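PDB 4NZJ: putative alpha-galactosidase from Bacteroides fragilis, which probably hydrolyses terminal, non-reducing alpha-D-galactose residues in alpha-D-galactosides such as galactose oligosaccharides, galactomannans and galactolipids. Local coordinates for residues A[16-21]-A[29-34]; A[23-28]-A[90-95]; A[33-38]-A[75-80]; A[100-105]-A[134-139]; A[351-356]-A[381-386]. All blocks are in the same frame, centred on the assembly; numbering follows the deposited sequence.

Interaction 1: A[16-21]-A[29-34]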
# COMPACT_ATOMS: atom_id res chain seq x y z
N ASN A 16 3.27 -7.98 -13.37
CA ASN A 16 2.49 -6.87 -12.85
C ASN A 16 3.34 -5.83 -12.13
O ASN A 16 4.54 -6.03 -11.92
CB ASN A 16 1.39 -7.40 -11.91
CG ASN A 16 0.43 -8.35 -12.62
OD1 ASN A 16 -0.03 -8.06 -13.72
ND2 ASN A 16 0.14 -9.49 -11.99
N SER A 17 2.71 -4.70 -11.79
CA SER A 17 3.33 -3.63 -11.01
C SER A 17 3.69 -4.12 -9.60
O SER A 17 3.06 -5.06 -9.10
CB SER A 17 2.38 -2.43 -10.93
OG SER A 17 2.09 -1.93 -12.23
N PRO A 18 4.67 -3.46 -8.94
CA PRO A 18 5.41 -2.26 -9.35
C PRO A 18 6.50 -2.53 -10.37
O PRO A 18 7.05 -3.63 -10.39
CB PRO A 18 6.05 -1.78 -8.05
CG PRO A 18 6.21 -3.02 -7.23
CD PRO A 18 5.04 -3.89 -7.58
N HIS A 19 6.82 -1.53 -11.19
CA HIS A 19 7.91 -1.62 -12.16
C HIS A 19 9.12 -0.78 -11.75
O HIS A 19 10.03 -0.54 -12.55
CB HIS A 19 7.40 -1.18 -13.54
CG HIS A 19 6.20 -1.94 -14.01
ND1 HIS A 19 6.23 -3.29 -14.30
CD2 HIS A 19 4.93 -1.53 -14.25
CE1 HIS A 19 5.03 -3.68 -14.69
NE2 HIS A 19 4.22 -2.63 -14.67
N ILE A 20 9.13 -0.33 -10.50
CA ILE A 20 10.29 0.37 -9.93
C ILE A 20 10.35 0.00 -8.45
O ILE A 20 9.31 -0.17 -7.82
CB ILE A 20 10.20 1.90 -10.12
CG1 ILE A 20 11.52 2.55 -9.70
CG2 ILE A 20 9.03 2.49 -9.33
CD1 ILE A 20 11.59 4.03 -10.01
N ILE A 21 11.56 -0.16 -7.93
CA ILE A 21 11.75 -0.56 -6.54
C ILE A 21 13.02 0.10 -5.99
O ILE A 21 14.06 0.09 -6.66
CB ILE A 21 11.81 -2.11 -6.40
CG1 ILE A 21 11.87 -2.54 -4.93
CG2 ILE A 21 12.99 -2.69 -7.16
CD1 ILE A 21 10.55 -2.45 -4.20
N PHE A 29 18.06 -7.13 0.06
CA PHE A 29 17.12 -6.81 -0.99
C PHE A 29 16.30 -8.07 -1.26
O PHE A 29 16.87 -9.14 -1.45
CB PHE A 29 17.89 -6.40 -2.25
CG PHE A 29 17.02 -6.04 -3.42
CD1 PHE A 29 16.41 -7.02 -4.19
CD2 PHE A 29 16.85 -4.71 -3.78
CE1 PHE A 29 15.62 -6.69 -5.28
CE2 PHE A 29 16.06 -4.37 -4.87
CZ PHE A 29 15.45 -5.36 -5.62
N ILE A 30 14.98 -7.94 -1.27
CA ILE A 30 14.09 -9.04 -1.67
C ILE A 30 12.94 -8.50 -2.50
O ILE A 30 12.28 -7.55 -2.11
CB ILE A 30 13.52 -9.80 -0.45
CG1 ILE A 30 14.66 -10.44 0.35
CG2 ILE A 30 12.54 -10.88 -0.92
CD1 ILE A 30 14.23 -11.35 1.48
N PHE A 31 12.72 -9.09 -3.67
CA PHE A 31 11.59 -8.73 -4.50
C PHE A 31 11.04 -9.94 -5.23
O PHE A 31 11.72 -10.53 -6.07
CB PHE A 31 11.99 -7.67 -5.53
CG PHE A 31 10.84 -7.19 -6.37
CD1 PHE A 31 9.83 -6.43 -5.81
CD2 PHE A 31 10.76 -7.51 -7.73
CE1 PHE A 31 8.76 -5.98 -6.58
CE2 PHE A 31 9.70 -7.06 -8.50
CZ PHE A 31 8.70 -6.30 -7.93
N TYR A 32 9.81 -10.31 -4.89
CA TYR A 32 9.09 -11.31 -5.66
C TYR A 32 8.46 -10.60 -6.85
O TYR A 32 7.82 -9.56 -6.70
CB TYR A 32 8.00 -11.99 -4.81
CG TYR A 32 7.07 -12.86 -5.62
CD1 TYR A 32 7.46 -14.14 -6.02
CD2 TYR A 32 5.81 -12.42 -6.00
CE1 TYR A 32 6.62 -14.95 -6.77
CE2 TYR A 32 4.96 -13.22 -6.74
CZ TYR A 32 5.37 -14.48 -7.12
OH TYR A 32 4.55 -15.30 -7.87
N ILE A 33 8.65 -11.18 -8.03
CA ILE A 33 8.12 -10.59 -9.26
C ILE A 33 6.64 -10.95 -9.37
O ILE A 33 6.30 -12.09 -9.67
CB ILE A 33 8.88 -11.10 -10.50
CG1 ILE A 33 10.38 -10.78 -10.38
CG2 ILE A 33 8.29 -10.50 -11.77
CD1 ILE A 33 11.25 -11.60 -11.30
N PRO A 34 5.74 -9.98 -9.13
CA PRO A 34 4.32 -10.33 -9.12
C PRO A 34 3.87 -10.67 -10.53
O PRO A 34 3.99 -9.85 -11.44
CB PRO A 34 3.63 -9.06 -8.60
CG PRO A 34 4.73 -8.17 -8.10
CD PRO A 34 5.91 -8.53 -8.95

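Interaction 2: A[23-28]-A[90-95]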
# COMPACT_ATOMS: atom_id res chain seq x y z
N ASN A 23 15.82 0.60 -2.69
CA ASN A 23 16.44 -0.03 -1.52
C ASN A 23 17.72 0.72 -1.15
O ASN A 23 18.35 1.33 -2.01
CB ASN A 23 16.77 -1.50 -1.84
CG ASN A 23 16.84 -2.38 -0.61
OD1 ASN A 23 17.84 -3.06 -0.37
ND2 ASN A 23 15.77 -2.39 0.17
N TYR A 24 18.09 0.71 0.13
CA TYR A 24 19.35 1.31 0.56
C TYR A 24 20.53 0.44 0.16
O TYR A 24 20.42 -0.79 0.15
CB TYR A 24 19.41 1.51 2.09
CG TYR A 24 18.34 2.37 2.72
CD1 TYR A 24 17.70 3.39 2.02
CD2 TYR A 24 17.99 2.19 4.06
CE1 TYR A 24 16.73 4.17 2.62
CE2 TYR A 24 17.03 2.96 4.67
CZ TYR A 24 16.40 3.96 3.95
OH TYR A 24 15.43 4.73 4.55
N PRO A 25 21.68 1.06 -0.15
CA PRO A 25 22.88 0.26 -0.42
C PRO A 25 23.32 -0.53 0.81
O PRO A 25 23.10 -0.10 1.94
CB PRO A 25 23.93 1.32 -0.79
CG PRO A 25 23.44 2.59 -0.21
CD PRO A 25 21.95 2.51 -0.24
N SER A 26 23.91 -1.70 0.58
CA SER A 26 24.44 -2.54 1.66
C SER A 26 23.39 -2.99 2.68
O SER A 26 23.70 -3.18 3.86
CB SER A 26 25.60 -1.82 2.36
OG SER A 26 26.62 -1.54 1.43
N THR A 27 22.15 -3.16 2.22
CA THR A 27 21.09 -3.77 3.01
C THR A 27 20.47 -4.91 2.21
O THR A 27 20.57 -4.93 0.98
CB THR A 27 19.99 -2.77 3.39
OG1 THR A 27 19.25 -2.39 2.23
CG2 THR A 27 20.59 -1.54 4.07
N PRO A 28 19.86 -5.88 2.90
CA PRO A 28 19.21 -6.97 2.17
C PRO A 28 18.12 -6.49 1.23
O PRO A 28 17.36 -5.57 1.56
CB PRO A 28 18.64 -7.85 3.28
CG PRO A 28 19.55 -7.60 4.44
CD PRO A 28 19.87 -6.14 4.36
N ILE A 90 15.63 -0.74 -10.68
CA ILE A 90 16.04 -0.86 -9.28
C ILE A 90 16.87 0.37 -8.93
O ILE A 90 17.90 0.63 -9.55
CB ILE A 90 16.87 -2.13 -9.04
CG1 ILE A 90 16.02 -3.37 -9.36
CG2 ILE A 90 17.38 -2.19 -7.60
CD1 ILE A 90 16.78 -4.68 -9.32
N ARG A 91 16.40 1.14 -7.94
CA ARG A 91 17.12 2.32 -7.50
C ARG A 91 17.75 2.03 -6.15
O ARG A 91 17.04 1.77 -5.17
CB ARG A 91 16.19 3.54 -7.39
CG ARG A 91 16.89 4.79 -6.84
CD ARG A 91 16.03 6.02 -7.02
NE ARG A 91 15.70 6.21 -8.43
CZ ARG A 91 14.63 6.85 -8.89
NH1 ARG A 91 13.76 7.42 -8.07
NH2 ARG A 91 14.43 6.93 -10.20
N ILE A 92 19.08 2.05 -6.12
CA ILE A 92 19.82 1.90 -4.88
C ILE A 92 20.24 3.30 -4.45
O ILE A 92 20.94 4.00 -5.18
CB ILE A 92 21.03 0.97 -5.05
CG1 ILE A 92 20.57 -0.40 -5.56
CG2 ILE A 92 21.79 0.83 -3.74
CD1 ILE A 92 19.59 -1.13 -4.67
N GLY A 93 19.80 3.70 -3.26
CA GLY A 93 20.01 5.06 -2.77
C GLY A 93 19.30 5.24 -1.45
O GLY A 93 19.20 4.31 -0.67
N ASP A 94 18.79 6.44 -1.20
CA ASP A 94 18.13 6.71 0.08
C ASP A 94 16.61 6.82 -0.06
O ASP A 94 15.95 7.40 0.80
CB ASP A 94 18.72 7.97 0.73
CG ASP A 94 18.48 9.23 -0.07
OD1 ASP A 94 17.95 9.15 -1.20
OD2 ASP A 94 18.85 10.32 0.43
N GLU A 95 16.07 6.19 -1.11
CA GLU A 95 14.65 6.29 -1.43
C GLU A 95 13.96 4.92 -1.34
O GLU A 95 14.23 4.03 -2.15
CB GLU A 95 14.48 6.85 -2.85
CG GLU A 95 15.07 8.24 -3.02
CD GLU A 95 15.30 8.62 -4.48
OE1 GLU A 95 14.35 8.54 -5.27
OE2 GLU A 95 16.44 8.99 -4.83
O HOH W 1 14.92 7.10 4.04

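Interaction 3: A[33-38]-A[75-80]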
# COMPACT_ATOMS: atom_id res chain seq x y z
N ILE A 33 8.65 -11.18 -8.03
CA ILE A 33 8.12 -10.59 -9.26
C ILE A 33 6.64 -10.95 -9.37
O ILE A 33 6.30 -12.09 -9.67
CB ILE A 33 8.88 -11.10 -10.50
CG1 ILE A 33 10.38 -10.78 -10.38
CG2 ILE A 33 8.29 -10.50 -11.77
CD1 ILE A 33 11.25 -11.60 -11.30
N PRO A 34 5.74 -9.98 -9.13
CA PRO A 34 4.32 -10.33 -9.12
C PRO A 34 3.87 -10.67 -10.53
O PRO A 34 3.99 -9.85 -11.44
CB PRO A 34 3.63 -9.06 -8.60
CG PRO A 34 4.73 -8.17 -8.10
CD PRO A 34 5.91 -8.53 -8.95
N THR A 35 3.37 -11.89 -10.72
CA THR A 35 3.13 -12.42 -12.06
C THR A 35 1.82 -13.20 -12.14
O THR A 35 1.67 -14.25 -11.51
CB THR A 35 4.29 -13.33 -12.52
OG1 THR A 35 5.54 -12.73 -12.17
CG2 THR A 35 4.24 -13.55 -14.01
N SER A 36 0.88 -12.69 -12.93
CA SER A 36 -0.35 -13.42 -13.21
C SER A 36 -0.09 -14.46 -14.28
O SER A 36 0.87 -14.35 -15.05
CB SER A 36 -1.46 -12.46 -13.65
OG SER A 36 -1.74 -11.51 -12.65
N GLY A 37 -0.93 -15.49 -14.34
CA GLY A 37 -0.85 -16.49 -15.39
C GLY A 37 -0.88 -17.90 -14.85
O GLY A 37 -0.64 -18.13 -13.67
N GLN A 38 -1.16 -18.86 -15.73
CA GLN A 38 -1.24 -20.25 -15.28
C GLN A 38 0.13 -20.73 -14.82
O GLN A 38 1.16 -20.28 -15.32
CB GLN A 38 -1.83 -21.16 -16.36
CG GLN A 38 -0.85 -21.72 -17.37
CD GLN A 38 -1.44 -22.87 -18.16
OE1 GLN A 38 -2.62 -22.85 -18.51
NE2 GLN A 38 -0.63 -23.88 -18.44
N LEU A 75 12.95 -8.32 -17.18
CA LEU A 75 12.40 -9.53 -16.58
C LEU A 75 11.59 -10.30 -17.60
O LEU A 75 10.93 -9.71 -18.45
CB LEU A 75 11.50 -9.19 -15.41
CG LEU A 75 12.09 -8.32 -14.31
CD1 LEU A 75 11.03 -7.97 -13.28
CD2 LEU A 75 13.27 -9.02 -13.66
N LYS A 76 11.63 -11.62 -17.49
CA LYS A 76 10.87 -12.50 -18.36
C LYS A 76 10.19 -13.58 -17.52
O LYS A 76 10.81 -14.19 -16.65
CB LYS A 76 11.80 -13.14 -19.39
CG LYS A 76 11.09 -13.96 -20.46
CD LYS A 76 12.10 -14.49 -21.46
CE LYS A 76 11.43 -15.28 -22.57
NZ LYS A 76 12.41 -16.06 -23.37
N ALA A 77 8.90 -13.79 -17.77
CA ALA A 77 8.15 -14.87 -17.15
C ALA A 77 7.60 -15.73 -18.27
O ALA A 77 7.11 -15.20 -19.27
CB ALA A 77 7.01 -14.31 -16.32
N GLU A 78 7.70 -17.05 -18.11
CA GLU A 78 7.29 -18.02 -19.14
C GLU A 78 6.43 -19.12 -18.53
O GLU A 78 6.78 -19.67 -17.49
CB GLU A 78 8.51 -18.68 -19.77
CG GLU A 78 9.57 -17.74 -20.33
CD GLU A 78 10.81 -18.49 -20.79
OE1 GLU A 78 11.53 -19.05 -19.93
OE2 GLU A 78 11.07 -18.52 -22.01
N ASN A 79 5.33 -19.46 -19.20
CA ASN A 79 4.56 -20.66 -18.87
C ASN A 79 4.19 -21.39 -20.17
O ASN A 79 4.65 -21.01 -21.25
CB ASN A 79 3.34 -20.33 -17.99
CG ASN A 79 2.28 -19.52 -18.71
OD1 ASN A 79 2.26 -19.43 -19.94
ND2 ASN A 79 1.37 -18.92 -17.94
N ALA A 80 3.37 -22.43 -20.06
CA ALA A 80 2.96 -23.23 -21.22
C ALA A 80 2.25 -22.42 -22.32
O ALA A 80 2.26 -22.83 -23.48
CB ALA A 80 2.09 -24.39 -20.77
O HOH W 2 2.56 -23.78 -17.41

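Interaction 4: A[100-105]-A[134-139]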
# COMPACT_ATOMS: atom_id res chain seq x y z
N PRO A 100 3.51 3.25 -3.80
CA PRO A 100 2.89 3.06 -2.49
C PRO A 100 3.00 1.62 -1.99
O PRO A 100 2.98 0.68 -2.80
CB PRO A 100 1.42 3.43 -2.73
CG PRO A 100 1.46 4.36 -3.89
CD PRO A 100 2.58 3.87 -4.76
N PRO A 101 3.11 1.43 -0.66
CA PRO A 101 3.19 0.07 -0.13
C PRO A 101 1.86 -0.66 -0.23
O PRO A 101 0.80 -0.06 -0.05
CB PRO A 101 3.58 0.28 1.33
CG PRO A 101 3.03 1.62 1.66
CD PRO A 101 3.06 2.44 0.41
N MSE A 102 1.92 -1.96 -0.51
CA MSE A 102 0.74 -2.80 -0.58
C MSE A 102 0.94 -3.97 0.35
O MSE A 102 2.04 -4.52 0.44
CB MSE A 102 0.56 -3.33 -2.01
CG MSE A 102 0.46 -2.21 -3.04
SE MSE A 102 0.33 -2.96 -4.85
CE MSE A 102 -1.18 -4.18 -4.56
N GLY A 103 -0.13 -4.38 1.03
CA GLY A 103 -0.02 -5.48 1.97
C GLY A 103 -1.21 -5.63 2.88
O GLY A 103 -2.35 -5.37 2.48
N TRP A 104 -0.93 -6.04 4.11
CA TRP A 104 -1.95 -6.42 5.09
C TRP A 104 -1.50 -6.04 6.49
O TRP A 104 -0.31 -6.14 6.81
CB TRP A 104 -2.17 -7.93 5.00
CG TRP A 104 -3.05 -8.54 6.04
CD1 TRP A 104 -4.41 -8.61 6.02
CD2 TRP A 104 -2.64 -9.21 7.25
NE1 TRP A 104 -4.87 -9.27 7.13
CE2 TRP A 104 -3.80 -9.65 7.90
CE3 TRP A 104 -1.39 -9.47 7.83
CZ2 TRP A 104 -3.76 -10.36 9.11
CZ3 TRP A 104 -1.35 -10.17 9.04
CH2 TRP A 104 -2.53 -10.61 9.66
N ASN A 105 -2.45 -5.57 7.29
CA ASN A 105 -2.21 -5.26 8.70
C ASN A 105 -3.07 -6.18 9.55
O ASN A 105 -4.24 -6.43 9.24
CB ASN A 105 -2.53 -3.80 8.99
CG ASN A 105 -2.40 -3.45 10.46
OD1 ASN A 105 -3.29 -3.76 11.26
ND2 ASN A 105 -1.30 -2.80 10.83
N LEU A 134 -0.30 -9.76 -7.37
CA LEU A 134 -0.72 -8.41 -7.73
C LEU A 134 0.07 -7.33 -7.00
O LEU A 134 -0.24 -6.15 -7.14
CB LEU A 134 -2.23 -8.23 -7.53
CG LEU A 134 -3.11 -8.54 -8.74
CD1 LEU A 134 -2.83 -7.60 -9.91
CD2 LEU A 134 -2.96 -9.99 -9.17
N GLY A 135 1.08 -7.73 -6.22
CA GLY A 135 2.03 -6.79 -5.62
C GLY A 135 1.93 -6.59 -4.12
O GLY A 135 2.74 -5.87 -3.54
N TYR A 136 0.95 -7.22 -3.48
CA TYR A 136 0.82 -7.14 -2.03
C TYR A 136 2.01 -7.87 -1.41
O TYR A 136 2.19 -9.07 -1.64
CB TYR A 136 -0.50 -7.74 -1.56
CG TYR A 136 -1.73 -6.97 -2.00
CD1 TYR A 136 -2.25 -5.95 -1.21
CD2 TYR A 136 -2.38 -7.27 -3.19
CE1 TYR A 136 -3.38 -5.26 -1.60
CE2 TYR A 136 -3.50 -6.57 -3.60
CZ TYR A 136 -4.00 -5.57 -2.80
OH TYR A 136 -5.12 -4.88 -3.20
N SER A 137 2.83 -7.13 -0.66
CA SER A 137 4.09 -7.70 -0.15
C SER A 137 4.34 -7.52 1.35
O SER A 137 5.11 -8.30 1.94
CB SER A 137 5.27 -7.11 -0.94
OG SER A 137 5.36 -5.70 -0.79
N TYR A 138 3.71 -6.53 1.98
CA TYR A 138 3.90 -6.27 3.41
C TYR A 138 2.90 -7.03 4.26
O TYR A 138 1.69 -7.01 4.00
CB TYR A 138 3.83 -4.76 3.72
CG TYR A 138 5.06 -4.03 3.23
CD1 TYR A 138 6.18 -3.88 4.05
CD2 TYR A 138 5.12 -3.53 1.94
CE1 TYR A 138 7.32 -3.24 3.59
CE2 TYR A 138 6.26 -2.89 1.47
CZ TYR A 138 7.35 -2.74 2.30
OH TYR A 138 8.47 -2.11 1.82
N ILE A 139 3.41 -7.71 5.28
CA ILE A 139 2.60 -8.39 6.28
C ILE A 139 2.97 -7.76 7.62
O ILE A 139 4.09 -7.93 8.10
CB ILE A 139 2.84 -9.90 6.25
CG1 ILE A 139 2.32 -10.45 4.92
CG2 ILE A 139 2.17 -10.61 7.43
CD1 ILE A 139 2.52 -11.94 4.73
O HOH W 3 4.34 -3.10 -1.51

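Interaction 5: A[351-356]-A[381-386]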
# COMPACT_ATOMS: atom_id res chain seq x y z
N TRP A 351 -8.57 4.97 -3.28
CA TRP A 351 -7.26 4.70 -2.66
C TRP A 351 -6.20 4.50 -3.76
O TRP A 351 -5.06 4.96 -3.65
CB TRP A 351 -7.33 3.48 -1.74
CG TRP A 351 -7.58 3.77 -0.26
CD1 TRP A 351 -6.83 3.30 0.78
CD2 TRP A 351 -8.63 4.56 0.33
NE1 TRP A 351 -7.35 3.72 1.97
CE2 TRP A 351 -8.45 4.51 1.73
CE3 TRP A 351 -9.70 5.30 -0.19
CZ2 TRP A 351 -9.29 5.19 2.62
CZ3 TRP A 351 -10.55 5.97 0.71
CH2 TRP A 351 -10.33 5.91 2.10
N CYS A 352 -6.58 3.83 -4.85
CA CYS A 352 -5.65 3.68 -5.97
C CYS A 352 -5.32 5.02 -6.61
O CYS A 352 -4.15 5.36 -6.79
CB CYS A 352 -6.19 2.69 -7.01
SG CYS A 352 -6.08 0.97 -6.47
N MSE A 353 -6.35 5.80 -6.92
CA MSE A 353 -6.17 7.13 -7.53
C MSE A 353 -5.37 8.07 -6.68
O MSE A 353 -4.62 8.89 -7.21
CB MSE A 353 -7.53 7.80 -7.78
CG MSE A 353 -8.35 7.11 -8.87
SE MSE A 353 -7.63 7.43 -10.66
CE MSE A 353 -8.07 9.34 -10.81
N MSE A 354 -5.52 7.98 -5.36
CA MSE A 354 -4.83 8.89 -4.42
C MSE A 354 -3.41 8.45 -4.10
O MSE A 354 -2.76 9.05 -3.24
CB MSE A 354 -5.64 9.01 -3.14
CG MSE A 354 -6.98 9.72 -3.38
SE MSE A 354 -7.97 10.02 -1.70
CE MSE A 354 -7.93 8.20 -0.96
N ALA A 355 -2.91 7.43 -4.80
CA ALA A 355 -1.58 6.89 -4.53
C ALA A 355 -1.44 6.57 -3.04
O ALA A 355 -0.43 6.88 -2.41
CB ALA A 355 -0.49 7.86 -5.00
N SER A 356 -2.48 5.93 -2.50
CA SER A 356 -2.52 5.56 -1.10
C SER A 356 -1.83 4.23 -0.88
O SER A 356 -1.83 3.37 -1.76
CB SER A 356 -3.97 5.43 -0.63
OG SER A 356 -4.69 6.63 -0.85
N ILE A 381 -4.65 -1.18 -9.65
CA ILE A 381 -3.36 -1.30 -8.98
C ILE A 381 -2.25 -0.67 -9.82
O ILE A 381 -1.37 0.02 -9.29
CB ILE A 381 -3.05 -2.77 -8.64
CG1 ILE A 381 -4.03 -3.25 -7.56
CG2 ILE A 381 -1.61 -2.92 -8.16
CD1 ILE A 381 -4.06 -4.74 -7.38
N ALA A 382 -2.29 -0.87 -11.14
CA ALA A 382 -1.29 -0.27 -12.02
C ALA A 382 -1.32 1.26 -11.91
O ALA A 382 -0.27 1.91 -11.93
CB ALA A 382 -1.50 -0.71 -13.46
N ILE A 383 -2.51 1.83 -11.79
CA ILE A 383 -2.65 3.26 -11.54
C ILE A 383 -2.04 3.66 -10.19
O ILE A 383 -1.24 4.59 -10.13
CB ILE A 383 -4.13 3.70 -11.65
CG1 ILE A 383 -4.57 3.65 -13.12
CG2 ILE A 383 -4.33 5.09 -11.06
CD1 ILE A 383 -6.06 3.75 -13.32
N ASN A 384 -2.39 2.93 -9.12
CA ASN A 384 -1.79 3.18 -7.79
C ASN A 384 -0.27 3.15 -7.81
O ASN A 384 0.40 3.97 -7.17
CB ASN A 384 -2.28 2.14 -6.79
CG ASN A 384 -1.70 2.36 -5.39
OD1 ASN A 384 -0.73 1.70 -5.00
ND2 ASN A 384 -2.29 3.28 -4.63
N GLN A 385 0.27 2.20 -8.56
CA GLN A 385 1.71 1.96 -8.61
C GLN A 385 2.44 2.75 -9.71
O GLN A 385 3.62 2.54 -9.95
CB GLN A 385 1.96 0.45 -8.78
CG GLN A 385 1.43 -0.39 -7.63
CD GLN A 385 2.27 -0.24 -6.37
OE1 GLN A 385 3.41 -0.71 -6.30
NE2 GLN A 385 1.72 0.44 -5.37
N ASP A 386 1.73 3.66 -10.38
CA ASP A 386 2.35 4.44 -11.45
C ASP A 386 3.61 5.14 -10.95
O ASP A 386 3.58 5.79 -9.90
CB ASP A 386 1.39 5.47 -12.03
CG ASP A 386 1.97 6.18 -13.23
OD1 ASP A 386 1.95 5.59 -14.34
OD2 ASP A 386 2.46 7.32 -13.08

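Interaction 1: A[16-21]-A[29-34]
P18 and F31 meet tip to tip in the Ig-like domain, where the chain passes from one sheet of the beta sandwich to the other. Segment 16-21 leads from strand 14-15 of the first sheet, through a cis peptide before P18, into strand 20-23 of the second. Segment 29-34 lies on strand 28-36 of the first. F31 holds CG anti to its backbone N (chi1 -177°), and the ring reaches the proline. CG of P18 lies at the ring edge, 4.0 Å from CE1 of F31. I21 meets F29 at a slant. CG2 of I21, in a side chain modelled in two conformers, lies at the ring edge, 3.9 Å from CZ of F29. The P34 ring faces the backbone of S17, with CG of P34 3.7 Å from O of S17. ND2 of N16 bonds to O of D133 and OG of S36. The one hydrogen bond across is nearly straight: N of N16 donates to O of P34 (2.8 Å, 170° at the hydrogen).

Interaction 2: A[23-28]-A[90-95]
N23 pairs with I92 as a parallel beta bridge, joining edge strand 20-23 to the last strand, 82-92, in the mixed sheet of the Ig-like domain. N of N23 donates to O of R91 (3.0 Å), and N of G93 donates back to O of N23 (3.0 Å). Beyond the bridge the two chains still touch, mainly through Y24. Its CA points a hydrogen at O of G93. CB also faces that oxygen, more distantly. CG is anti to the carbonyl carbon (chi1 -59°), and the ring runs on beside residues 93-95 with its edge turned to them. CD1 of Y24 is 3.2 Å from O of G93. Next along the edge, CE1 of Y24 lies 3.8 Å from C of D94. At the tip, OH has a short contact to a water, which is weakly bonded to O of D94. R243 makes a cation-pi contact with the ring. P25 follows and slides past I92, its CB 3.7 Å from CG2 of I92. Y24 to T27 then form a type II turn, in which OG1 of T27 donates to O of Y24 (2.9 Å). On the other segment R91 forms two salt bridges. NE goes to D70, while NH1 of R91 meets OE1 of E95 at 3.1 Å, on the syn side of the carboxylate.

Interaction 3: A[33-38]-A[75-80]
I33 and L75 touch tip to tip across the beta sandwich of the Ig-like domain. Strand 28-36 is in one sheet and strand 69-79 in the other; the segments run 12° apart. The tight part is the buried end. There CG2 of I33 lies 4.0 Å from CD1 of L75. One step along, CG2 of T35 meets CB of A77 at 3.7 Å. That methyl is anti to the backbone N, while OG1 donates to O of I33 and accepts from NE1 of W43. W43 and I15 pack around this cluster. The far end is more polar and more open to solvent. Q38 and N79 cross at about a right angle, with CG of Q38 3.6 Å from ND2 of N79. A water on N of A80 takes a weak bond from NE2 of Q38. ND2 of N79 also donates to O of G11, and OD1 accepts from N of L81. Across the contact, ND2 of N79 donates to O of Q38 at 3.0 Å.

Interaction 4: A[100-105]-A[134-139]
G103 and W104 pair in parallel with Y138 and I139, and O of M102 receives two N-H groups just before. N of Y138 comes in the carbonyl plane (3.0 Å from O of M102). N of S137 comes from 50° above that plane (2.9 Å from O of M102). N of W104 then donates to O of Y138 (2.8 Å). G103 has no CB, and its CA comes within 3.1 Å of O of Y138. M102, a selenomethionine, buries more area here than any other residue. Its chain bends at chi3 (53°), which lays CE over the face of the Y136 ring, 3.5 Å from the centroid. SE stands farther off, making a Met-aromatic contact. OH of Y136 is bonded to O of L375. Strands 102-105 and 138-140 are the first two of the TIM barrel, joined by a beta-alpha-beta crossover through helix 116-128. On the side packed by that helix, CG2 of I139 sits at the edge of the W104 indole, 3.8 Å from CE3 of W104. NE1 of W104 is bonded to O of N362. On the other side, P101 lies against the Y138 ring. A water accepts from N of M102 and bonds to OG of S137 at 2.9 Å.

Interaction 5: A[351-356]-A[381-386]
N384 reaches C352 and S356 with CG anti to its backbone N (chi1 -180°), and its amide stands across the end of the other helix (chi2 -99°). ND2 of N384 donates to O of S356 at 2.9 Å, in the carbonyl plane and on a lone pair. A weak second bond runs from ND2 of N384 to O of W351 (3.4 Å). NE2 of Q385 donates to OD1 of N384 at 2.8 Å. Both polar ends of this buried group thus have partners, which should fix its rotation. The end it meets is a Schellman motif. A355, with positive phi, is its C-prime residue; N of S356 bonds to O of W351 and N of A355 to O of C352. CB of C352 is 4.0 Å from CB of N384, and CA of N384 makes a bent C-H...O contact with O of C352 (3.4 Å). M353, a selenomethionine bent at chi2, sets SE 4.1 Å from CG2 of I383. The contact joins the C-terminal ends of helices 341-353 and 378-384. L358 of barrel strand 358-360 packs on C352 and N384, strand 401-407 of the C-terminal beta domain on M353 and I383, and helix 296-303 on W351.

From the N terminus, interaction 1 closes a short loop in the Ig-like domain. Interaction 2 crosses it: 23-28 lies inside that loop and 90-95 far beyond. Strand 20-23 leads from one to the other, and F29 packs on I90. Interaction 3 starts on I33 and P34, where interaction 1 ends, and is nested inside the loop closed by interaction 2. Interactions 4 and 5 follow in series. Interaction 4 joins the first two barrel strands, and interaction 5 joins two helix ends late in the barrel domain. P34 packs on G135 and P18 on Q385, tying the Ig-like domain to the barrel. NE2 of Q385 also bonds to O of P100, linking interactions 4 and 5.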